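Local coordinates for protein peptide chain release factor RF2 (Thermus thermophilus, PDB 2IHR) that directs the termination of translation at UGA and UAA stop codons on the ribosome, where its GGQ motif promotes hydrolysis of the finished peptide from P-site tRNA, at residues L107-A112 against A347-K352; A116-Q121 against G178-E183; E145-Q150 against D340-I345; I211-E216 against A275-K280; K318-D323 against G327-D332. All coordinates share one frame; numbering follows the deposited sequence.

Interaction 1: L107-A112 against A347-K352; sequences LNFPHA and AGLEWK
Leu349 sets its CG anti to its own carbonyl carbon (chi1 -72°), and with chi2 fully extended the two methyls fork toward the loop 107-112, one for each of its partners. Leu107 has nearly the same conformation (chi1 -76°), which carries its methyl end to the helix although its CB does not point there. The first branch of the fork makes the closer contact: Leu349 CD1 lies 3.5 Å from Leu107 CD2. The second meets the ring of Phe109, where Leu349 CD2 is 4.1 Å from CZ and 4.2 Å from CE2 of Phe109; the two side chains run at about a right angle and the methyl comes at the ring obliquely. With 104 Å² buried in all, this is a small, wholly apolar contact in which one helix residue touches two loop residues, one with each methyl. Phe109 also rests on Ser181 and on Arg356, the last modelled residue. The loop links helix 92-106 to strand 115-122, and the contact sets the part of it that leaves helix 92-106 against helix 342-353, far along the sequence; Glu350, on the same helix, reaches back to Tyr102 and Leu106 of helix 92-106.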
# COMPACT_ATOMS: atom_id res chain seq x y z
N LEU A 107 -0.16 5.04 9.34
CA LEU A 107 0.47 5.22 8.04
C LEU A 107 1.92 5.70 7.99
O LEU A 107 2.46 5.92 6.92
CB LEU A 107 -0.39 6.16 7.19
CG LEU A 107 -1.64 5.50 6.62
CD1 LEU A 107 -2.40 6.49 5.77
CD2 LEU A 107 -1.23 4.28 5.80
N ASN A 108 2.58 5.86 9.12
CA ASN A 108 3.95 6.30 9.00
C ASN A 108 4.94 5.13 9.10
O ASN A 108 5.23 4.67 10.20
CB ASN A 108 4.27 7.33 10.09
CG ASN A 108 4.62 6.70 11.42
OD1 ASN A 108 5.65 7.02 12.02
ND2 ASN A 108 3.76 5.81 11.90
N PHE A 109 5.45 4.62 7.98
CA PHE A 109 6.42 3.55 8.21
C PHE A 109 7.88 4.05 7.95
O PHE A 109 8.56 4.43 8.95
CB PHE A 109 6.09 2.19 7.55
CG PHE A 109 4.71 2.08 6.94
CD1 PHE A 109 4.58 1.86 5.56
CD2 PHE A 109 3.56 2.20 7.70
CE1 PHE A 109 3.35 1.78 4.95
CE2 PHE A 109 2.28 2.11 7.09
CZ PHE A 109 2.19 1.90 5.71
N PRO A 110 8.40 4.18 6.72
CA PRO A 110 8.61 4.22 5.28
C PRO A 110 7.58 4.67 4.34
O PRO A 110 6.46 4.98 4.72
CB PRO A 110 9.14 2.83 4.98
CG PRO A 110 10.22 2.86 5.99
CD PRO A 110 9.38 3.18 7.22
N HIS A 111 8.03 4.68 3.10
CA HIS A 111 7.32 5.12 1.90
C HIS A 111 5.80 5.08 1.78
O HIS A 111 5.26 5.20 0.68
CB HIS A 111 7.93 4.41 0.71
CG HIS A 111 9.43 4.45 0.68
ND1 HIS A 111 10.23 3.47 1.24
CD2 HIS A 111 10.28 5.37 0.16
CE1 HIS A 111 11.50 3.78 1.06
NE2 HIS A 111 11.55 4.93 0.41
N ALA A 112 5.12 4.90 2.91
CA ALA A 112 3.69 4.86 3.01
C ALA A 112 3.05 5.92 2.12
O ALA A 112 1.96 5.73 1.56
CB ALA A 112 3.31 5.12 4.44
N ALA A 347 -7.44 -2.24 9.57
CA ALA A 347 -7.25 -3.38 10.45
C ALA A 347 -5.96 -4.07 10.16
O ALA A 347 -5.35 -4.61 11.06
CB ALA A 347 -8.41 -4.36 10.31
N GLY A 348 -5.55 -4.06 8.90
CA GLY A 348 -4.31 -4.73 8.54
C GLY A 348 -3.14 -3.90 9.00
O GLY A 348 -2.14 -4.45 9.52
N LEU A 349 -3.28 -2.59 8.80
CA LEU A 349 -2.26 -1.64 9.20
C LEU A 349 -2.02 -1.78 10.70
O LEU A 349 -0.87 -1.80 11.16
CB LEU A 349 -2.67 -0.20 8.87
CG LEU A 349 -2.63 0.11 7.36
CD1 LEU A 349 -3.07 1.55 7.11
CD2 LEU A 349 -1.24 -0.08 6.82
N GLU A 350 -3.09 -1.89 11.47
CA GLU A 350 -2.89 -2.06 12.91
C GLU A 350 -2.23 -3.42 13.20
O GLU A 350 -1.36 -3.54 14.04
CB GLU A 350 -4.23 -1.95 13.65
CG GLU A 350 -4.98 -0.63 13.38
CD GLU A 350 -6.40 -0.62 13.96
OE1 GLU A 350 -7.31 -0.00 13.35
OE2 GLU A 350 -6.59 -1.24 15.04
N TRP A 351 -2.61 -4.46 12.51
CA TRP A 351 -2.00 -5.74 12.79
C TRP A 351 -0.50 -5.73 12.45
O TRP A 351 0.31 -6.44 13.08
CB TRP A 351 -2.72 -6.81 11.99
CG TRP A 351 -2.13 -8.14 12.11
CD1 TRP A 351 -2.46 -9.12 13.02
CD2 TRP A 351 -1.18 -8.72 11.22
NE1 TRP A 351 -1.77 -10.29 12.72
CE2 TRP A 351 -0.98 -10.07 11.63
CE3 TRP A 351 -0.47 -8.24 10.11
CZ2 TRP A 351 -0.10 -10.94 10.97
CZ3 TRP A 351 0.41 -9.11 9.44
CH2 TRP A 351 0.59 -10.46 9.89
N LYS A 352 -0.13 -4.93 11.45
CA LYS A 352 1.25 -4.84 11.03
C LYS A 352 2.06 -3.95 11.96
O LYS A 352 3.22 -4.25 12.27
CB LYS A 352 1.34 -4.31 9.61
CG LYS A 352 1.07 -5.37 8.59
CD LYS A 352 1.75 -5.06 7.29
CE LYS A 352 1.61 -6.26 6.36
NZ LYS A 352 2.40 -6.11 5.09

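Interaction 2: A116-Q121 against G178-E183; sequences AILTIQ and GLLSPE
Leu180 meets the strand 116-121 with both of its methyls, each against a different residue. Its CD1 lies 4.2 Å from Ala116 CB, and its CD2 is likewise 4.2 Å from Leu118 CD1. Ala116 and Leu118 are two apart on the strand and point their CB atoms to the same side, toward segment 178-183, while Ile117 between them points away. The leucines cross at about a right angle: Leu118 holds CG anti to its backbone N (chi1 177°), whereas Leu180 holds its own anti to the carbonyl carbon (chi1 -79°). Beyond this first shell, Tyr140 touches both leucines and Phe143 touches Leu180, so helix 127-145 covers the same core, and Val210 of the adjacent strand 201-213 flanks Ala116 and Leu118. The strand itself is fixed by backbone bonding to strands 164-172 and 201-213. On the other segment, Ser181 OG donates to Gly178 O at 2.5 Å, a bond between the helical Gly178 and the 3-10 segment 181-183. Glu183 OE2 makes a salt bridge to Arg312, and its OE1 a hydrogen bond with Tyr140 OH. All three touching residues are buried and carry only hydrocarbon to the interface, so cohesion here rests on dispersion and exclusion of water, while the polar bonds of Ser181 and Glu183 are made to partners other than the strand.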
# COMPACT_ATOMS: atom_id res chain seq x y z
N ALA A 116 1.92 3.32 -5.47
CA ALA A 116 2.09 1.90 -5.35
C ALA A 116 2.14 1.08 -6.63
O ALA A 116 1.47 1.41 -7.64
CB ALA A 116 1.01 1.38 -4.43
N ILE A 117 2.98 0.04 -6.59
CA ILE A 117 3.15 -0.91 -7.69
C ILE A 117 2.61 -2.22 -7.12
O ILE A 117 3.24 -2.85 -6.25
CB ILE A 117 4.61 -1.13 -8.05
CG1 ILE A 117 5.25 0.21 -8.44
CG2 ILE A 117 4.71 -2.18 -9.18
CD1 ILE A 117 6.77 0.19 -8.45
N LEU A 118 1.41 -2.58 -7.59
CA LEU A 118 0.69 -3.78 -7.16
C LEU A 118 0.69 -4.80 -8.30
O LEU A 118 0.41 -4.46 -9.48
CB LEU A 118 -0.74 -3.39 -6.74
CG LEU A 118 -1.76 -4.47 -6.31
CD1 LEU A 118 -2.61 -3.98 -5.11
CD2 LEU A 118 -2.63 -4.85 -7.51
N THR A 119 1.04 -6.05 -7.96
CA THR A 119 1.13 -7.12 -8.98
C THR A 119 0.33 -8.36 -8.58
O THR A 119 0.40 -8.82 -7.44
CB THR A 119 2.61 -7.59 -9.17
OG1 THR A 119 3.48 -6.46 -9.19
CG2 THR A 119 2.75 -8.37 -10.47
N ILE A 120 -0.38 -8.94 -9.54
CA ILE A 120 -1.23 -10.12 -9.33
C ILE A 120 -0.91 -11.26 -10.27
O ILE A 120 -0.79 -11.06 -11.47
CB ILE A 120 -2.73 -9.75 -9.53
CG1 ILE A 120 -3.16 -8.74 -8.46
CG2 ILE A 120 -3.61 -11.00 -9.40
CD1 ILE A 120 -4.14 -7.72 -8.94
N GLN A 121 -0.77 -12.46 -9.73
CA GLN A 121 -0.51 -13.62 -10.58
C GLN A 121 -1.36 -14.74 -10.05
O GLN A 121 -1.50 -14.87 -8.84
CB GLN A 121 0.96 -14.00 -10.51
CG GLN A 121 1.85 -13.07 -11.32
CD GLN A 121 3.32 -13.41 -11.23
OE1 GLN A 121 4.00 -13.12 -10.24
NE2 GLN A 121 3.82 -14.03 -12.29
N GLY A 178 1.22 2.84 1.21
CA GLY A 178 0.81 2.57 2.58
C GLY A 178 -0.52 1.83 2.74
O GLY A 178 -0.58 0.77 3.38
N LEU A 179 -1.59 2.40 2.20
CA LEU A 179 -2.93 1.80 2.25
C LEU A 179 -2.98 0.41 1.65
O LEU A 179 -3.52 -0.50 2.25
CB LEU A 179 -3.94 2.67 1.51
CG LEU A 179 -4.12 4.04 2.15
CD1 LEU A 179 -5.06 4.88 1.29
CD2 LEU A 179 -4.67 3.90 3.56
N LEU A 180 -2.43 0.27 0.45
CA LEU A 180 -2.43 -1.00 -0.25
C LEU A 180 -1.44 -2.01 0.31
O LEU A 180 -1.55 -3.23 0.06
CB LEU A 180 -2.10 -0.75 -1.72
CG LEU A 180 -3.30 -0.25 -2.50
CD1 LEU A 180 -2.98 0.08 -3.99
CD2 LEU A 180 -4.37 -1.34 -2.37
N SER A 181 -0.47 -1.51 1.06
CA SER A 181 0.58 -2.36 1.58
C SER A 181 0.16 -3.61 2.39
O SER A 181 0.73 -4.67 2.22
CB SER A 181 1.62 -1.49 2.33
OG SER A 181 1.21 -1.00 3.60
N PRO A 182 -0.89 -3.52 3.23
CA PRO A 182 -1.29 -4.69 4.01
C PRO A 182 -2.09 -5.70 3.21
O PRO A 182 -2.66 -6.65 3.77
CB PRO A 182 -2.12 -4.08 5.11
CG PRO A 182 -2.83 -2.96 4.39
CD PRO A 182 -1.71 -2.35 3.60
N GLU A 183 -2.14 -5.50 1.91
CA GLU A 183 -2.89 -6.37 1.04
C GLU A 183 -1.99 -7.39 0.37
O GLU A 183 -2.45 -8.38 -0.22
CB GLU A 183 -3.58 -5.49 -0.03
CG GLU A 183 -4.70 -4.63 0.52
CD GLU A 183 -5.90 -5.45 1.01
OE1 GLU A 183 -6.54 -6.14 0.17
OE2 GLU A 183 -6.19 -5.39 2.24

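Interaction 3: E145-Q150 against D340-I345; sequences ERQGFQ and DLMDLI
Arg146 lays its guanidinium flat over the backbone of Asp340, whose N sits 3.5 Å above the centre of the group. The side chain gets there with CG between the backbone N and the carbonyl carbon (chi1 56°) and a bend at chi3, and NH1 comes 3.4 Å from Asp340 CB. The guanidinium and carboxylate planes are only 14° apart, yet the two do not pair: Arg146 NH1 and Asp340 OD1 remain 4.8 Å apart. Each has its salt bridge elsewhere, Arg146 NH2 with Asp338 and Asp340 OD2 with Arg330. The turn bearing Arg146 closes helix 127-145 in a Schellman motif, with Gly148 at C-prime; Phe149 N returns to Ala144 O, and a weak bond joins Gly148 N to Glu145 O. Gln147, bent at chi2 (73°), turns its amide toward the start of helix 342-353. There its OE1 is 3.5 Å from SD of Met342, a side chain itself folded at chi2 and chi3 and resting also on Phe143.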
# COMPACT_ATOMS: atom_id res chain seq x y z
N GLU A 145 -10.31 3.68 -7.93
CA GLU A 145 -11.39 4.46 -8.50
C GLU A 145 -12.05 5.30 -7.41
O GLU A 145 -12.03 6.53 -7.46
CB GLU A 145 -12.40 3.46 -9.09
CG GLU A 145 -13.22 3.88 -10.30
CD GLU A 145 -13.72 2.64 -11.09
OE1 GLU A 145 -12.86 1.88 -11.65
OE2 GLU A 145 -14.97 2.44 -11.16
N ARG A 146 -12.63 4.63 -6.41
CA ARG A 146 -13.33 5.29 -5.33
C ARG A 146 -12.46 6.01 -4.30
O ARG A 146 -12.94 6.52 -3.29
CB ARG A 146 -14.28 4.30 -4.62
CG ARG A 146 -13.66 3.00 -4.08
CD ARG A 146 -14.66 2.17 -3.25
NE ARG A 146 -15.60 1.37 -4.05
CZ ARG A 146 -16.79 0.95 -3.58
NH1 ARG A 146 -17.17 1.26 -2.35
NH2 ARG A 146 -17.59 0.18 -4.32
N GLN A 147 -11.18 6.10 -4.58
CA GLN A 147 -10.32 6.77 -3.62
C GLN A 147 -9.66 8.01 -4.23
O GLN A 147 -8.97 8.77 -3.56
CB GLN A 147 -9.28 5.77 -3.13
CG GLN A 147 -8.94 5.92 -1.68
CD GLN A 147 -10.05 5.42 -0.80
OE1 GLN A 147 -10.05 5.61 0.42
NE2 GLN A 147 -11.01 4.74 -1.42
N GLY A 148 -9.91 8.21 -5.52
CA GLY A 148 -9.32 9.33 -6.21
C GLY A 148 -7.87 9.06 -6.56
O GLY A 148 -7.02 9.93 -6.42
N PHE A 149 -7.58 7.84 -7.01
CA PHE A 149 -6.22 7.50 -7.39
C PHE A 149 -6.28 7.15 -8.86
O PHE A 149 -7.30 6.70 -9.36
CB PHE A 149 -5.68 6.29 -6.63
CG PHE A 149 -5.56 6.48 -5.13
CD1 PHE A 149 -5.57 7.75 -4.56
CD2 PHE A 149 -5.36 5.37 -4.30
CE1 PHE A 149 -5.35 7.93 -3.16
CE2 PHE A 149 -5.15 5.52 -2.91
CZ PHE A 149 -5.14 6.79 -2.33
N GLN A 150 -5.17 7.36 -9.55
CA GLN A 150 -5.07 7.07 -10.97
C GLN A 150 -4.40 5.71 -11.13
O GLN A 150 -3.45 5.36 -10.42
CB GLN A 150 -4.26 8.16 -11.69
CG GLN A 150 -4.83 9.55 -11.51
CD GLN A 150 -6.22 9.66 -12.09
OE1 GLN A 150 -6.38 9.78 -13.31
NE2 GLN A 150 -7.23 9.61 -11.24
N ASP A 340 -14.88 -1.48 -1.85
CA ASP A 340 -14.97 -1.04 -0.46
C ASP A 340 -14.01 -1.83 0.47
O ASP A 340 -14.42 -2.81 1.12
CB ASP A 340 -16.44 -1.15 -0.06
CG ASP A 340 -16.69 -0.95 1.43
OD1 ASP A 340 -15.94 -0.15 2.08
OD2 ASP A 340 -17.66 -1.60 1.93
N LEU A 341 -12.76 -1.37 0.56
CA LEU A 341 -11.73 -2.03 1.36
C LEU A 341 -11.22 -1.37 2.65
O LEU A 341 -10.52 -2.02 3.47
CB LEU A 341 -10.50 -2.23 0.50
CG LEU A 341 -10.64 -2.99 -0.79
CD1 LEU A 341 -9.27 -3.01 -1.54
CD2 LEU A 341 -11.21 -4.33 -0.46
N MET A 342 -11.54 -0.11 2.85
CA MET A 342 -10.99 0.59 3.98
C MET A 342 -10.95 -0.08 5.33
O MET A 342 -9.94 -0.00 6.02
CB MET A 342 -11.65 1.96 4.10
CG MET A 342 -11.24 2.92 3.00
SD MET A 342 -9.44 3.03 2.73
CE MET A 342 -8.79 3.18 4.38
N ASP A 343 -12.02 -0.74 5.72
CA ASP A 343 -12.03 -1.33 7.05
C ASP A 343 -11.11 -2.53 7.17
O ASP A 343 -10.64 -2.86 8.27
CB ASP A 343 -13.48 -1.66 7.47
CG ASP A 343 -14.11 -2.83 6.69
OD1 ASP A 343 -13.76 -3.10 5.52
OD2 ASP A 343 -15.02 -3.48 7.29
N LEU A 344 -10.85 -3.17 6.03
CA LEU A 344 -9.97 -4.32 5.99
C LEU A 344 -8.54 -3.82 6.03
O LEU A 344 -7.64 -4.45 6.60
CB LEU A 344 -10.23 -5.15 4.72
CG LEU A 344 -11.40 -6.16 4.82
CD1 LEU A 344 -11.79 -6.61 3.43
CD2 LEU A 344 -10.98 -7.36 5.74
N ILE A 345 -8.33 -2.65 5.44
CA ILE A 345 -7.01 -2.05 5.43
C ILE A 345 -6.59 -1.54 6.82
O ILE A 345 -5.60 -2.03 7.38
CB ILE A 345 -6.96 -0.91 4.42
CG1 ILE A 345 -7.02 -1.49 2.99
CG2 ILE A 345 -5.67 -0.07 4.62
CD1 ILE A 345 -7.11 -0.36 1.91

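Interaction 4: I211-E216 against A275-K280; sequences IPEVDE and ALKILK
Glu213 and Lys277 touch where segment 211-216 passes helix 268-294; the backbones come nearest beside them, with the CA atoms of Glu213 and Ile278 6.9 Å apart. A second approach follows at Glu216 and Lys277, with CA atoms 7.6 Å apart; there the chain is a loop, and Glu216 has positive phi (49°). The charged ends approach, but none meets an opposite charge across the contact. Glu213 is extended beyond CG, which brings a carboxylate oxygen to the aliphatic part of Lys277: Glu213 OE2 is 3.7 Å from Lys277 CD. The lysine bends at chi3 (-66°), leaving its NZ 5.4 Å from that same Glu213 OE2, and its ammonium has a long, weak ion pair with Glu273 instead. Lys280 points its CB toward the loop, and its NZ comes within 3.8 Å of Glu216 O, too far to be a bond; the hydrogen bond of that NZ goes to Val220 O. Glu216 OE2 likewise stays 5.5 Å from Lys280 NZ. Two acidic residues thus face two basic ones at the surface without direct ion pairs, so the attraction between segment and helix is probably diffuse and solvent-screened, with the Lys277 methylenes giving the carboxylate of Glu213 its nearest neighbour across the contact.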
# COMPACT_ATOMS: atom_id res chain seq x y z
N ILE A 211 4.89 -2.96 -3.59
CA ILE A 211 6.17 -2.36 -3.19
C ILE A 211 6.02 -0.86 -3.54
O ILE A 211 5.20 -0.48 -4.36
CB ILE A 211 7.31 -2.94 -3.99
CG1 ILE A 211 7.17 -2.47 -5.44
CG2 ILE A 211 7.35 -4.48 -3.81
CD1 ILE A 211 8.15 -3.06 -6.37
N PRO A 212 6.81 0.03 -2.93
CA PRO A 212 6.56 1.42 -3.35
C PRO A 212 7.40 2.00 -4.49
O PRO A 212 8.59 1.66 -4.61
CB PRO A 212 6.80 2.22 -2.07
CG PRO A 212 7.94 1.48 -1.44
CD PRO A 212 7.61 -0.03 -1.69
N GLU A 213 6.76 2.85 -5.32
CA GLU A 213 7.46 3.57 -6.40
C GLU A 213 8.10 4.79 -5.74
O GLU A 213 7.46 5.84 -5.52
CB GLU A 213 6.53 4.07 -7.50
CG GLU A 213 6.97 5.45 -8.03
CD GLU A 213 6.27 5.87 -9.30
OE1 GLU A 213 5.31 6.69 -9.24
OE2 GLU A 213 6.71 5.38 -10.37
N VAL A 214 9.37 4.63 -5.41
CA VAL A 214 10.21 5.62 -4.75
C VAL A 214 10.65 6.81 -5.63
O VAL A 214 10.20 6.98 -6.78
CB VAL A 214 11.43 4.93 -4.21
CG1 VAL A 214 11.01 3.82 -3.22
CG2 VAL A 214 12.17 4.33 -5.35
N ASP A 215 11.61 7.57 -5.12
CA ASP A 215 12.03 8.78 -5.80
C ASP A 215 13.20 8.85 -6.76
O ASP A 215 13.77 9.92 -6.95
CB ASP A 215 12.17 9.89 -4.75
CG ASP A 215 12.25 9.35 -3.32
OD1 ASP A 215 11.96 8.16 -3.06
OD2 ASP A 215 12.59 10.14 -2.43
N GLU A 216 13.55 7.72 -7.38
CA GLU A 216 14.61 7.63 -8.38
C GLU A 216 15.97 8.26 -8.07
O GLU A 216 16.95 7.99 -8.77
CB GLU A 216 14.09 8.18 -9.72
CG GLU A 216 13.79 9.67 -9.79
CD GLU A 216 13.20 10.10 -11.12
OE1 GLU A 216 12.02 10.52 -11.16
OE2 GLU A 216 13.93 10.01 -12.13
N ALA A 275 8.77 1.23 -17.68
CA ALA A 275 9.37 -0.10 -17.47
C ALA A 275 10.59 -0.02 -16.61
O ALA A 275 10.87 -0.93 -15.80
CB ALA A 275 9.77 -0.73 -18.81
N LEU A 276 11.32 1.08 -16.79
CA LEU A 276 12.56 1.34 -16.07
C LEU A 276 12.33 1.94 -14.70
O LEU A 276 13.12 1.74 -13.78
CB LEU A 276 13.45 2.29 -16.89
CG LEU A 276 14.12 1.81 -18.19
CD1 LEU A 276 14.68 3.03 -18.89
CD2 LEU A 276 15.25 0.79 -17.92
N LYS A 277 11.23 2.68 -14.58
CA LYS A 277 10.85 3.32 -13.33
C LYS A 277 10.39 2.21 -12.37
O LYS A 277 10.74 2.22 -11.19
CB LYS A 277 9.73 4.35 -13.57
CG LYS A 277 10.03 5.68 -12.89
CD LYS A 277 8.90 6.69 -13.05
CE LYS A 277 8.75 7.10 -14.49
NZ LYS A 277 8.12 8.44 -14.57
N ILE A 278 9.63 1.25 -12.91
CA ILE A 278 9.20 0.09 -12.12
C ILE A 278 10.43 -0.75 -11.79
O ILE A 278 10.72 -0.98 -10.61
CB ILE A 278 8.16 -0.85 -12.87
CG1 ILE A 278 6.72 -0.35 -12.71
CG2 ILE A 278 8.17 -2.24 -12.21
CD1 ILE A 278 6.34 0.84 -13.50
N LEU A 279 11.15 -1.19 -12.81
CA LEU A 279 12.35 -2.01 -12.62
C LEU A 279 13.26 -1.48 -11.53
O LEU A 279 13.74 -2.23 -10.66
CB LEU A 279 13.15 -2.10 -13.92
CG LEU A 279 14.22 -3.20 -13.99
CD1 LEU A 279 15.59 -2.58 -14.22
CD2 LEU A 279 14.22 -4.06 -12.72
N LYS A 280 13.51 -0.19 -11.58
CA LYS A 280 14.39 0.39 -10.59
C LYS A 280 13.87 0.08 -9.19
O LYS A 280 14.60 -0.42 -8.32
CB LYS A 280 14.51 1.91 -10.83
CG LYS A 280 15.68 2.34 -11.76
CD LYS A 280 15.49 3.77 -12.28
CE LYS A 280 16.78 4.47 -12.62
NZ LYS A 280 17.11 5.54 -11.64

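Interaction 5: K318-D323 against G327-D332; sequences KNYVKD and GLMRHD
A beta hairpin joins strands 320-323 and 329-330 at the edge of the mixed sheet; its antiparallel arms, taken from 319 to 323 and from 327 to 331, run 160° apart. Val321 and Arg330 form its hydrogen-bonded pair: Val321 N donates to Arg330 O at 2.9 Å, and Arg330 N to Val321 O at 3.0 Å. Toward the turn, Asp323 N bonds Leu328 O at 3.1 Å and Gly327 N bonds Asp323 O at 2.6 Å. On the face with Lys322 and Met329, the lysine bends at chi2 (73°), lays CD 4.0 Å from Met329 CB and donates a hydrogen bond from NZ to Gly327 O at 3.3 Å, coming from above the carbonyl plane. With an alanine here, Gly327 O would probably lose this donor and Met329 the methylenes beside it. Met329 SD also makes an oblique Met-aromatic contact, 5.1 Å from the centroid of the Tyr320 ring. Arg330 is shared among Asp332, Asp340 and Asp343. Backbone bonds therefore set the register, while the charge network of Arg330 anchors the hairpin to the chain that follows.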
# COMPACT_ATOMS: atom_id res chain seq x y z
N LYS A 318 -21.14 -18.99 0.81
CA LYS A 318 -21.54 -18.90 2.21
C LYS A 318 -21.52 -17.43 2.61
O LYS A 318 -21.62 -17.08 3.77
CB LYS A 318 -20.60 -19.75 3.08
CG LYS A 318 -20.84 -21.25 2.87
CD LYS A 318 -19.61 -22.11 3.13
CE LYS A 318 -19.94 -23.39 3.91
NZ LYS A 318 -19.96 -23.14 5.42
N ASN A 319 -21.33 -16.56 1.63
CA ASN A 319 -21.39 -15.12 1.82
C ASN A 319 -20.63 -14.37 2.87
O ASN A 319 -21.20 -13.58 3.62
CB ASN A 319 -22.85 -14.68 1.98
CG ASN A 319 -23.64 -14.87 0.73
OD1 ASN A 319 -24.82 -14.54 0.68
ND2 ASN A 319 -23.00 -15.39 -0.31
N TYR A 320 -19.33 -14.56 2.90
CA TYR A 320 -18.50 -13.83 3.84
C TYR A 320 -17.09 -13.77 3.27
O TYR A 320 -16.70 -14.59 2.40
CB TYR A 320 -18.51 -14.51 5.23
CG TYR A 320 -17.80 -15.85 5.30
CD1 TYR A 320 -16.47 -15.94 5.65
CD2 TYR A 320 -18.47 -17.03 5.01
CE1 TYR A 320 -15.83 -17.16 5.73
CE2 TYR A 320 -17.85 -18.24 5.08
CZ TYR A 320 -16.52 -18.31 5.45
OH TYR A 320 -15.89 -19.56 5.60
N VAL A 321 -16.36 -12.76 3.73
CA VAL A 321 -14.96 -12.49 3.41
C VAL A 321 -14.32 -12.45 4.80
O VAL A 321 -14.83 -11.81 5.69
CB VAL A 321 -14.78 -11.17 2.70
CG1 VAL A 321 -13.37 -10.68 2.86
CG2 VAL A 321 -15.10 -11.39 1.20
N LYS A 322 -13.21 -13.15 4.96
CA LYS A 322 -12.58 -13.27 6.26
C LYS A 322 -11.05 -13.16 6.30
O LYS A 322 -10.31 -14.03 5.79
CB LYS A 322 -13.01 -14.63 6.81
CG LYS A 322 -12.22 -15.15 7.97
CD LYS A 322 -12.54 -14.42 9.19
CE LYS A 322 -11.90 -15.14 10.29
NZ LYS A 322 -12.57 -14.70 11.57
N ASP A 323 -10.61 -12.09 6.95
CA ASP A 323 -9.19 -11.85 7.09
C ASP A 323 -8.65 -12.64 8.26
O ASP A 323 -8.90 -12.35 9.42
CB ASP A 323 -8.93 -10.35 7.29
CG ASP A 323 -7.47 -10.00 7.10
OD1 ASP A 323 -6.66 -10.34 7.99
OD2 ASP A 323 -7.13 -9.40 6.06
N GLY A 327 -8.62 -10.92 11.59
CA GLY A 327 -9.79 -11.50 12.21
C GLY A 327 -11.11 -10.89 11.75
O GLY A 327 -12.17 -11.50 12.00
N LEU A 328 -11.05 -9.74 11.03
CA LEU A 328 -12.21 -8.99 10.54
C LEU A 328 -13.07 -9.82 9.63
O LEU A 328 -12.59 -10.34 8.62
CB LEU A 328 -11.75 -7.78 9.75
CG LEU A 328 -12.50 -6.44 9.72
CD1 LEU A 328 -11.91 -5.62 8.61
CD2 LEU A 328 -13.93 -6.59 9.47
N MET A 329 -14.33 -9.99 9.96
CA MET A 329 -15.19 -10.76 9.09
C MET A 329 -16.33 -9.87 8.58
O MET A 329 -17.00 -9.20 9.37
CB MET A 329 -15.72 -12.00 9.82
CG MET A 329 -17.18 -12.24 9.59
SD MET A 329 -17.52 -13.92 9.30
CE MET A 329 -18.98 -14.18 10.22
N ARG A 330 -16.52 -9.87 7.27
CA ARG A 330 -17.55 -9.09 6.56
C ARG A 330 -18.55 -9.99 5.84
O ARG A 330 -18.15 -10.94 5.17
CB ARG A 330 -16.89 -8.15 5.52
CG ARG A 330 -16.23 -6.98 6.14
CD ARG A 330 -15.90 -5.93 5.15
NE ARG A 330 -17.03 -5.44 4.35
CZ ARG A 330 -16.93 -4.46 3.46
NH1 ARG A 330 -15.78 -3.83 3.25
NH2 ARG A 330 -17.98 -4.12 2.75
N HIS A 331 -19.84 -9.65 5.92
CA HIS A 331 -20.88 -10.45 5.29
C HIS A 331 -21.34 -10.03 3.91
O HIS A 331 -22.23 -10.67 3.32
CB HIS A 331 -22.08 -10.54 6.21
CG HIS A 331 -22.01 -11.70 7.16
ND1 HIS A 331 -21.60 -11.57 8.47
CD2 HIS A 331 -22.21 -13.03 6.94
CE1 HIS A 331 -21.55 -12.77 9.03
NE2 HIS A 331 -21.91 -13.67 8.12
N ASP A 332 -20.70 -9.01 3.37
CA ASP A 332 -21.03 -8.46 2.06
C ASP A 332 -19.85 -8.55 1.10
O ASP A 332 -19.30 -7.52 0.65
CB ASP A 332 -21.44 -7.00 2.26
CG ASP A 332 -20.43 -6.22 3.11
OD1 ASP A 332 -19.85 -6.79 4.10
OD2 ASP A 332 -20.24 -5.03 2.79

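Overall arrangement
Strand 115-122 of interaction 2 and strand 201-213 of interaction 4 are neighbours in the mixed sheet, bonded through Ile117 and Ile211; the hairpin of interaction 5 forms the sheet's far edge, its centre about 34 Å from that of interaction 4. Helix 342-353 serves interactions 1 and 3, whose centres lie about 15 Å apart, and Ile345 and Leu349 on it also pack against 178-183 of interaction 2. Arg330 links interaction 5 to interaction 3 by salt bridges to Asp340 and Asp343. Along the chain, interaction 1 spans all the others, interactions 2 and 3 interleave, and 4 precedes 5. Helix 342-353 thus brings the end of the chain back against loop 107-112, segment 178-183 and the turn after helix 127-145.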